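Local coordinates for protein putative RNase YutE (Bacillus subtilis subsp. subtilis str. 168, PDB 1YLM) that probably acts as an RNase, the toxic half of a putative type VII toxin-antitoxin pair, and is probably neutralized by its cognate antitoxin YutD, at residues T52-M62 against I129-L137; K91-L99 against D107-I115. All coordinates share one frame; numbering follows the deposited sequence.

Contact 1. Residues T52-M62 against I129-L137; sequences TGNDMIDGFIM and IRSYLETEL
Phe-60 and Tyr-132 show how one aromatic ring can bring together two helix ends whose axes stay 12.4 Å apart. From CB, Phe-60 carries its ring toward helix 119-137, with CG anti to the carbonyl carbon (chi1 -73°). Its CG, CD1 and CE1 lie 4.0, 3.9 and 3.8 Å from Tyr-132 CE2, which stands over the centre of one ring face, 3.7 Å above the plane; the two planes, 86° apart, form a T-shaped pair in which tyrosine gives the edge. CE1 also meets Leu-133 CD2 near the ring plane. Along the rim, CE2 comes within 3.5 Å of Glu-136 CB and meets Leu-137 CD2, while CZ, the tip, rests against Leu-137 CG. One turn back, the selenomethionine Met-56 bends at chi2 and chi3 and lays SE and CE along Ile-129 CG2, its CE also lying 3.6 Å from Leu-133 CD2. Thr-52 CG2 and Ile-129 CG1 meet tip to tip; the Thr-52 hydroxyl bonds instead to Cys-48 O. The helices run nearly parallel, 19° apart. Ile-9 of helix 6-23 touches Thr-52 and Met-56, Arg-6 touches Leu-137, Leu-75 of helix 71-77 touches Met-56, and Tyr-2 makes a second edge-to-face pair with Phe-60.

Contact 2. Residues K91-L99 against D107-I115; sequences KLIAYRKTL and DSGELYRLI
The backbone of 91-99 comes nearest helix 108-117 at Leu-92 and Leu-114, 6.3 Å from CA to CA, and a type I turn from Ile-93 to Arg-96 follows. Tyr-95, inside that turn, points its ring toward the N-terminal end of this helix. Its OH takes part in two hydrogen bonds: it accepts from Asp-107 N at 3.0 Å, and it donates to Glu-110 OE1 at 2.7 Å, using the anti lone pair of that oxygen. OE1 lies in the plane of the ring, at its edge, while the carboxylate is turned 73° from it. Glu-110 reaches there with CG anti to the backbone N (chi1 178°) and an extended chain. Asp-107 is the N-cap residue; its OD1 accepts weak bonds from Gly-109 N and Glu-110 N.

Below the hydroxyl the contact is apolar. Leu-111 CD1 touches Tyr-95 CD2 at 3.9 Å, and Leu-114 CD2 touches Tyr-95 CB at 3.8 Å and Lys-91 O at 3.7 Å. Leu-92 CD1 lies against Ile-115 CG1 at 4.0 Å, and both residues also touch Leu-122 of helix 119-137.

Tyr-95 immediately precedes Arg-96, assigned to the active site by similarity, whose guanidinium forms a salt bridge with Glu-47 and a cation-pi contact with Tyr-68. Arg-96 opens the segment matched by similarity to the RX(4)HXY motif, where Gln-101 stands in the histidine place.

Leu-111 and Leu-114 thus lie obliquely beside the phenol ring and Thr-98 CB covers one face, while the hydroxyl, accepting from a backbone N-H and donating to a carboxylate, has its proton directed to Glu-110, which would probably fix the orientation of the O-H.

Read from the N terminus, the chain first passes through helix 6-23 and then the long helix 32-59, whose C-terminal end with the following residues gives contact 1 its first half. The second half comes only at 129-137, so contact 1 closes a loop of 66 intervening residues and joins the C-terminal ends of helices 32-59 and 119-137. Nested within it, contact 2 closes a loop of only 7 residues, joining helices 83-93 and 96-100 to helix 108-117. Their centres, about 26 Å apart, lie on opposite sides of the chain's centre. Helices 108-117 and 119-137 carry the chain from the inner closure, beside the motif assigned by similarity, to the outer one.

Contact 1. Residues T52-M62 against I129-L137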
loop_
_atom_site.group_PDB
_atom_site.type_symbol
_atom_site.label_atom_id
_atom_site.label_comp_id
_atom_site.label_asym_id
_atom_site.label_seq_id
_atom_site.Cartn_x
_atom_site.Cartn_y
_atom_site.Cartn_z
ATOM N N THR A 52 10.075 -5.577 -10.081
ATOM C CA THR A 52 10.832 -6.513 -10.937
ATOM C C THR A 52 11.022 -5.938 -12.345
ATOM O O THR A 52 12.144 -5.947 -12.895
ATOM C CB THR A 52 10.171 -7.912 -10.991
ATOM O OG1 THR A 52 10.193 -8.487 -9.673
ATOM C CG2 THR A 52 10.956 -8.837 -11.940
ATOM N N GLY A 53 9.940 -5.422 -12.923
ATOM C CA GLY A 53 10.008 -4.762 -14.238
ATOM C C GLY A 53 11.020 -3.626 -14.282
ATOM O O GLY A 53 11.866 -3.579 -15.197
ATOM N N ASN A 54 10.952 -2.715 -13.308
ATOM C CA ASN A 54 11.954 -1.641 -13.190
ATOM C C ASN A 54 13.373 -2.184 -13.084
ATOM O O ASN A 54 14.280 -1.670 -13.731
ATOM C CB ASN A 54 11.698 -0.715 -11.988
ATOM C CG ASN A 54 10.642 0.347 -12.262
ATOM O OD1 ASN A 54 9.863 0.695 -11.365
ATOM N ND2 ASN A 54 10.613 0.874 -13.479
ATOM N N ASP A 55 13.579 -3.197 -12.240
ATOM C CA ASP A 55 14.924 -3.779 -12.064
ATOM C C ASP A 55 15.432 -4.407 -13.368
ATOM O O ASP A 55 16.611 -4.277 -13.726
ATOM C CB ASP A 55 14.929 -4.801 -10.913
ATOM C CG ASP A 55 14.734 -4.149 -9.551
ATOM O OD1 ASP A 55 14.977 -2.925 -9.436
ATOM O OD2 ASP A 55 14.330 -4.853 -8.600
HETATM N N MSE A 56 14.539 -5.083 -14.079
HETATM C CA MSE A 56 14.850 -5.652 -15.407
HETATM C C MSE A 56 15.291 -4.554 -16.389
HETATM O O MSE A 56 16.314 -4.641 -17.062
HETATM C CB MSE A 56 13.611 -6.340 -15.992
HETATM C CG MSE A 56 13.177 -7.631 -15.336
HETATM SE SE MSE A 56 14.154 -9.034 -15.957
HETATM C CE MSE A 56 15.059 -9.135 -14.902
ATOM N N ILE A 57 14.478 -3.512 -16.466
ATOM C CA ILE A 57 14.698 -2.417 -17.402
ATOM C C ILE A 57 16.022 -1.705 -17.099
ATOM O O ILE A 57 16.855 -1.509 -18.000
ATOM C CB ILE A 57 13.485 -1.440 -17.335
ATOM C CG1 ILE A 57 12.274 -2.055 -18.043
ATOM C CG2 ILE A 57 13.838 -0.060 -17.906
ATOM C CD1 ILE A 57 10.951 -1.270 -17.811
ATOM N N ASP A 58 16.232 -1.362 -15.832
ATOM C CA ASP A 58 17.463 -0.698 -15.398
ATOM C C ASP A 58 18.697 -1.573 -15.646
ATOM O O ASP A 58 19.695 -1.093 -16.198
ATOM C CB ASP A 58 17.401 -0.305 -13.921
ATOM C CG ASP A 58 16.347 0.768 -13.634
ATOM O OD1 ASP A 58 15.776 1.371 -14.580
ATOM O OD2 ASP A 58 16.080 0.998 -12.438
ATOM N N GLY A 59 18.627 -2.844 -15.254
ATOM C CA GLY A 59 19.762 -3.773 -15.401
ATOM C C GLY A 59 20.146 -4.077 -16.848
ATOM O O GLY A 59 21.346 -4.174 -17.179
ATOM N N PHE A 60 19.133 -4.239 -17.710
ATOM C CA PHE A 60 19.342 -4.633 -19.111
ATOM C C PHE A 60 19.302 -3.473 -20.099
ATOM O O PHE A 60 19.201 -3.715 -21.284
ATOM C CB PHE A 60 18.342 -5.707 -19.544
ATOM C CG PHE A 60 18.626 -7.069 -18.952
ATOM C CD1 PHE A 60 17.817 -7.572 -17.939
ATOM C CD2 PHE A 60 19.710 -7.835 -19.405
ATOM C CE1 PHE A 60 18.061 -8.818 -17.379
ATOM C CE2 PHE A 60 19.980 -9.091 -18.851
ATOM C CZ PHE A 60 19.147 -9.594 -17.842
ATOM N N ILE A 61 19.408 -2.240 -19.603
ATOM C CA ILE A 61 19.421 -1.024 -20.457
ATOM C C ILE A 61 18.276 -1.046 -21.457
ATOM O O ILE A 61 18.476 -0.860 -22.665
ATOM C CB ILE A 61 20.761 -0.829 -21.253
ATOM C CG1 ILE A 61 21.941 -1.381 -20.466
ATOM C CG2 ILE A 61 20.957 0.663 -21.629
ATOM C CD1 ILE A 61 23.272 -1.307 -21.223
HETATM N N MSE A 62 17.073 -1.290 -20.948
HETATM C CA MSE A 62 15.882 -1.222 -21.778
HETATM C C MSE A 62 15.409 0.225 -21.822
HETATM O O MSE A 62 15.878 1.072 -21.049
HETATM C CB MSE A 62 14.785 -2.132 -21.210
HETATM C CG MSE A 62 15.165 -3.615 -21.135
HETATM SE SE MSE A 62 13.873 -4.680 -20.376
HETATM C CE MSE A 62 14.632 -6.264 -20.537
ATOM N N ILE A 129 10.459 -14.151 -16.205
ATOM C CA ILE A 129 11.608 -13.415 -15.677
ATOM C C ILE A 129 12.838 -14.318 -15.499
ATOM O O ILE A 129 13.949 -13.947 -15.893
ATOM C CB ILE A 129 11.308 -12.701 -14.338
ATOM C CG1 ILE A 129 10.143 -11.690 -14.473
ATOM C CG2 ILE A 129 12.555 -11.994 -13.840
ATOM C CD1 ILE A 129 10.348 -10.568 -15.528
ATOM N N ARG A 130 12.640 -15.476 -14.885
ATOM C CA ARG A 130 13.746 -16.394 -14.651
ATOM C C ARG A 130 14.369 -16.905 -15.936
ATOM O O ARG A 130 15.586 -17.002 -15.993
ATOM C CB ARG A 130 13.325 -17.572 -13.780
ATOM C CG ARG A 130 13.074 -17.209 -12.343
ATOM C CD ARG A 130 12.585 -18.445 -11.622
ATOM N NE ARG A 130 12.199 -18.122 -10.268
ATOM C CZ ARG A 130 10.981 -18.289 -9.773
ATOM N NH1 ARG A 130 10.011 -18.845 -10.500
ATOM N NH2 ARG A 130 10.759 -17.934 -8.522
ATOM N N SER A 131 13.553 -17.237 -16.944
ATOM C CA SER A 131 14.074 -17.691 -18.253
ATOM C C SER A 131 14.929 -16.613 -18.888
ATOM O O SER A 131 15.995 -16.894 -19.421
ATOM C CB SER A 131 12.952 -18.067 -19.239
ATOM O OG SER A 131 12.088 -19.053 -18.696
ATOM N N TYR A 132 14.458 -15.376 -18.825
ATOM C CA TYR A 132 15.201 -14.249 -19.358
ATOM C C TYR A 132 16.536 -14.078 -18.639
ATOM O O TYR A 132 17.571 -13.939 -19.285
ATOM C CB TYR A 132 14.373 -12.965 -19.268
ATOM C CG TYR A 132 14.868 -11.865 -20.179
ATOM C CD1 TYR A 132 14.367 -11.726 -21.477
ATOM C CD2 TYR A 132 15.845 -10.973 -19.747
ATOM C CE1 TYR A 132 14.827 -10.703 -22.317
ATOM C CE2 TYR A 132 16.308 -9.948 -20.570
ATOM C CZ TYR A 132 15.801 -9.821 -21.850
ATOM O OH TYR A 132 16.292 -8.809 -22.641
ATOM N N LEU A 133 16.507 -14.113 -17.309
ATOM C CA LEU A 133 17.718 -14.034 -16.491
ATOM C C LEU A 133 18.712 -15.147 -16.848
ATOM O O LEU A 133 19.905 -14.895 -17.048
ATOM C CB LEU A 133 17.347 -14.102 -14.998
ATOM C CG LEU A 133 16.646 -12.865 -14.412
ATOM C CD1 LEU A 133 16.117 -13.094 -12.999
ATOM C CD2 LEU A 133 17.594 -11.660 -14.457
ATOM N N GLU A 134 18.208 -16.371 -16.927
ATOM C CA GLU A 134 19.044 -17.536 -17.223
ATOM C C GLU A 134 19.649 -17.447 -18.621
ATOM O O GLU A 134 20.829 -17.760 -18.811
ATOM C CB GLU A 134 18.236 -18.818 -17.067
ATOM C CG GLU A 134 17.928 -19.175 -15.598
ATOM C CD GLU A 134 16.723 -20.102 -15.448
ATOM O OE1 GLU A 134 16.153 -20.541 -16.483
ATOM O OE2 GLU A 134 16.341 -20.400 -14.293
ATOM N N THR A 135 18.842 -17.006 -19.588
ATOM C CA THR A 135 19.288 -16.856 -20.981
ATOM C C THR A 135 20.345 -15.769 -21.133
ATOM O O THR A 135 21.343 -15.965 -21.834
ATOM C CB THR A 135 18.090 -16.611 -21.943
ATOM O OG1 THR A 135 17.192 -17.725 -21.845
ATOM C CG2 THR A 135 18.554 -16.476 -23.383
ATOM N N GLU A 136 20.160 -14.643 -20.444
ATOM C CA GLU A 136 21.034 -13.500 -20.637
ATOM C C GLU A 136 22.247 -13.472 -19.710
ATOM O O GLU A 136 23.295 -12.953 -20.090
ATOM C CB GLU A 136 20.253 -12.192 -20.536
ATOM C CG GLU A 136 19.186 -12.027 -21.604
ATOM C CD GLU A 136 19.774 -12.026 -23.013
ATOM O OE1 GLU A 136 20.874 -11.470 -23.206
ATOM O OE2 GLU A 136 19.135 -12.594 -23.919
ATOM N N LEU A 137 22.112 -14.024 -18.507
ATOM C CA LEU A 137 23.171 -13.951 -17.497
ATOM C C LEU A 137 23.727 -15.326 -17.123
ATOM O O LEU A 137 24.742 -15.431 -16.427
ATOM C CB LEU A 137 22.650 -13.255 -16.225
ATOM C CG LEU A 137 21.925 -11.913 -16.386
ATOM C CD1 LEU A 137 21.371 -11.462 -15.055
ATOM C CD2 LEU A 137 22.834 -10.849 -16.979
#

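Contact 2. Residues K91-L99 against D107-I115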
loop_
_atom_site.group_PDB
_atom_site.type_symbol
_atom_site.label_atom_id
_atom_site.label_comp_id
_atom_site.label_asym_id
_atom_site.label_seq_id
_atom_site.Cartn_x
_atom_site.Cartn_y
_atom_site.Cartn_z
ATOM N N LYS A 91 -3.995 -4.955 -16.847
ATOM C CA LYS A 91 -5.357 -4.815 -16.304
ATOM C C LYS A 91 -5.368 -4.910 -14.776
ATOM O O LYS A 91 -6.135 -4.193 -14.119
ATOM C CB LYS A 91 -6.308 -5.848 -16.925
ATOM C CG LYS A 91 -6.551 -5.624 -18.425
ATOM C CD LYS A 91 -7.349 -6.781 -19.045
ATOM C CE LYS A 91 -7.589 -6.537 -20.567
ATOM N NZ LYS A 91 -8.070 -5.169 -20.855
ATOM N N LEU A 92 -4.505 -5.764 -14.215
ATOM C CA LEU A 92 -4.337 -5.821 -12.757
ATOM C C LEU A 92 -3.642 -4.573 -12.246
ATOM O O LEU A 92 -4.055 -3.985 -11.238
ATOM C CB LEU A 92 -3.542 -7.057 -12.303
ATOM C CG LEU A 92 -3.256 -7.106 -10.783
ATOM C CD1 LEU A 92 -4.541 -7.150 -9.923
ATOM C CD2 LEU A 92 -2.362 -8.295 -10.454
ATOM N N ILE A 93 -2.567 -4.175 -12.930
ATOM C CA ILE A 93 -1.802 -2.995 -12.542
ATOM C C ILE A 93 -2.673 -1.730 -12.470
ATOM O O ILE A 93 -2.459 -0.852 -11.626
ATOM C CB ILE A 93 -0.589 -2.803 -13.506
ATOM C CG1 ILE A 93 0.448 -3.918 -13.252
ATOM C CG2 ILE A 93 0.012 -1.390 -13.382
ATOM C CD1 ILE A 93 1.468 -4.128 -14.384
ATOM N N ALA A 94 -3.665 -1.652 -13.352
ATOM C CA ALA A 94 -4.594 -0.522 -13.366
ATOM C C ALA A 94 -5.359 -0.370 -12.045
ATOM O O ALA A 94 -5.888 0.704 -11.763
ATOM C CB ALA A 94 -5.555 -0.648 -14.550
ATOM N N TYR A 95 -5.384 -1.430 -11.227
ATOM C CA TYR A 95 -6.024 -1.364 -9.901
ATOM C C TYR A 95 -5.163 -0.694 -8.811
ATOM O O TYR A 95 -5.643 -0.421 -7.713
ATOM C CB TYR A 95 -6.533 -2.757 -9.457
ATOM C CG TYR A 95 -7.793 -2.677 -8.618
ATOM C CD1 TYR A 95 -9.024 -2.388 -9.207
ATOM C CD2 TYR A 95 -7.752 -2.863 -7.226
ATOM C CE1 TYR A 95 -10.183 -2.302 -8.448
ATOM C CE2 TYR A 95 -8.922 -2.755 -6.448
ATOM C CZ TYR A 95 -10.129 -2.481 -7.071
ATOM O OH TYR A 95 -11.305 -2.384 -6.342
ATOM N N ARG A 96 -3.890 -0.424 -9.116
ATOM C CA ARG A 96 -2.953 0.099 -8.126
ATOM C C ARG A 96 -3.442 1.389 -7.485
ATOM O O ARG A 96 -3.391 1.523 -6.276
ATOM C CB ARG A 96 -1.564 0.323 -8.724
ATOM C CG ARG A 96 -0.490 0.570 -7.659
ATOM C CD ARG A 96 0.843 0.965 -8.300
ATOM N NE ARG A 96 1.891 1.144 -7.292
ATOM C CZ ARG A 96 2.242 2.303 -6.742
ATOM N NH1 ARG A 96 1.648 3.447 -7.092
ATOM N NH2 ARG A 96 3.211 2.324 -5.832
ATOM N N LYS A 97 -3.910 2.338 -8.292
ATOM C CA LYS A 97 -4.322 3.637 -7.747
ATOM C C LYS A 97 -5.455 3.488 -6.725
ATOM O O LYS A 97 -5.458 4.167 -5.697
ATOM C CB LYS A 97 -4.734 4.602 -8.874
ATOM C CG LYS A 97 -5.077 6.013 -8.407
ATOM C CD LYS A 97 -5.559 6.866 -9.597
ATOM C CE LYS A 97 -5.750 8.348 -9.216
ATOM N NZ LYS A 97 -6.108 9.184 -10.435
ATOM N N THR A 98 -6.396 2.591 -7.001
ATOM C CA THR A 98 -7.471 2.300 -6.055
ATOM C C THR A 98 -6.926 1.744 -4.739
ATOM O O THR A 98 -7.355 2.149 -3.652
ATOM C CB THR A 98 -8.512 1.331 -6.661
ATOM O OG1 THR A 98 -9.080 1.936 -7.838
ATOM C CG2 THR A 98 -9.625 1.055 -5.652
ATOM N N LEU A 99 -5.965 0.832 -4.838
ATOM C CA LEU A 99 -5.400 0.200 -3.641
ATOM C C LEU A 99 -4.547 1.131 -2.791
ATOM O O LEU A 99 -4.588 1.043 -1.558
ATOM C CB LEU A 99 -4.611 -1.054 -4.023
ATOM C CG LEU A 99 -5.492 -2.253 -4.383
ATOM C CD1 LEU A 99 -4.647 -3.307 -5.107
ATOM C CD2 LEU A 99 -6.162 -2.857 -3.137
ATOM N N ASP A 107 -12.637 -2.449 -3.670
ATOM C CA ASP A 107 -13.741 -3.408 -3.722
ATOM C C ASP A 107 -13.109 -4.788 -3.854
ATOM O O ASP A 107 -12.659 -5.168 -4.917
ATOM C CB ASP A 107 -14.657 -3.076 -4.920
ATOM C CG ASP A 107 -15.796 -4.096 -5.138
ATOM O OD1 ASP A 107 -15.802 -5.196 -4.550
ATOM O OD2 ASP A 107 -16.701 -3.778 -5.951
ATOM N N SER A 108 -13.055 -5.522 -2.745
ATOM C CA SER A 108 -12.389 -6.821 -2.740
ATOM C C SER A 108 -13.010 -7.865 -3.678
ATOM O O SER A 108 -12.307 -8.722 -4.180
ATOM C CB SER A 108 -12.245 -7.358 -1.305
ATOM O OG SER A 108 -11.167 -6.687 -0.667
ATOM N N GLY A 109 -14.317 -7.778 -3.939
ATOM C CA GLY A 109 -14.956 -8.719 -4.882
ATOM C C GLY A 109 -14.471 -8.489 -6.310
ATOM O O GLY A 109 -14.141 -9.430 -7.039
ATOM N N GLU A 110 -14.426 -7.214 -6.687
ATOM C CA GLU A 110 -13.885 -6.744 -7.947
ATOM C C GLU A 110 -12.431 -7.213 -8.121
ATOM O O GLU A 110 -12.061 -7.758 -9.159
ATOM C CB GLU A 110 -13.954 -5.219 -7.895
ATOM C CG GLU A 110 -13.423 -4.483 -9.037
ATOM C CD GLU A 110 -13.822 -3.019 -8.965
ATOM O OE1 GLU A 110 -13.374 -2.294 -8.056
ATOM O OE2 GLU A 110 -14.588 -2.585 -9.823
ATOM N N LEU A 111 -11.629 -6.999 -7.079
ATOM C CA LEU A 111 -10.216 -7.348 -7.096
ATOM C C LEU A 111 -10.034 -8.865 -7.217
ATOM O O LEU A 111 -9.212 -9.329 -8.006
ATOM C CB LEU A 111 -9.528 -6.804 -5.840
ATOM C CG LEU A 111 -8.052 -7.185 -5.653
ATOM C CD1 LEU A 111 -7.206 -6.747 -6.851
ATOM C CD2 LEU A 111 -7.552 -6.552 -4.358
ATOM N N TYR A 112 -10.821 -9.637 -6.460
ATOM C CA TYR A 112 -10.815 -11.091 -6.609
ATOM C C TYR A 112 -11.006 -11.509 -8.065
ATOM O O TYR A 112 -10.248 -12.343 -8.589
ATOM C CB TYR A 112 -11.882 -11.773 -5.729
ATOM C CG TYR A 112 -11.880 -13.280 -5.900
ATOM C CD1 TYR A 112 -11.095 -14.091 -5.081
ATOM C CD2 TYR A 112 -12.634 -13.889 -6.913
ATOM C CE1 TYR A 112 -11.073 -15.467 -5.252
ATOM C CE2 TYR A 112 -12.613 -15.261 -7.096
ATOM C CZ TYR A 112 -11.834 -16.040 -6.260
ATOM O OH TYR A 112 -11.823 -17.404 -6.437
ATOM N N ARG A 113 -12.025 -10.933 -8.711
ATOM C CA ARG A 113 -12.355 -11.310 -10.082
ATOM C C ARG A 113 -11.234 -10.945 -11.026
ATOM O O ARG A 113 -10.935 -11.685 -11.959
ATOM C CB ARG A 113 -13.684 -10.687 -10.522
ATOM C CG ARG A 113 -14.870 -11.407 -9.864
ATOM C CD ARG A 113 -16.213 -10.881 -10.331
ATOM N NE ARG A 113 -16.473 -9.503 -9.919
ATOM C CZ ARG A 113 -17.097 -9.144 -8.799
ATOM N NH1 ARG A 113 -17.518 -10.057 -7.925
ATOM N NH2 ARG A 113 -17.299 -7.861 -8.549
ATOM N N LEU A 114 -10.603 -9.809 -10.758
ATOM C CA LEU A 114 -9.473 -9.346 -11.552
ATOM C C LEU A 114 -8.278 -10.295 -11.496
ATOM O O LEU A 114 -7.751 -10.721 -12.545
ATOM C CB LEU A 114 -9.096 -7.929 -11.096
ATOM C CG LEU A 114 -8.261 -7.047 -11.994
ATOM C CD1 LEU A 114 -8.872 -6.940 -13.388
ATOM C CD2 LEU A 114 -8.107 -5.672 -11.314
ATOM N N ILE A 115 -7.872 -10.655 -10.282
ATOM C CA ILE A 115 -6.761 -11.568 -10.074
ATOM C C ILE A 115 -7.080 -12.947 -10.665
ATOM O O ILE A 115 -6.243 -13.536 -11.355
ATOM C CB ILE A 115 -6.406 -11.676 -8.563
ATOM C CG1 ILE A 115 -6.045 -10.284 -8.003
ATOM C CG2 ILE A 115 -5.271 -12.674 -8.335
ATOM C CD1 ILE A 115 -5.814 -10.237 -6.495
#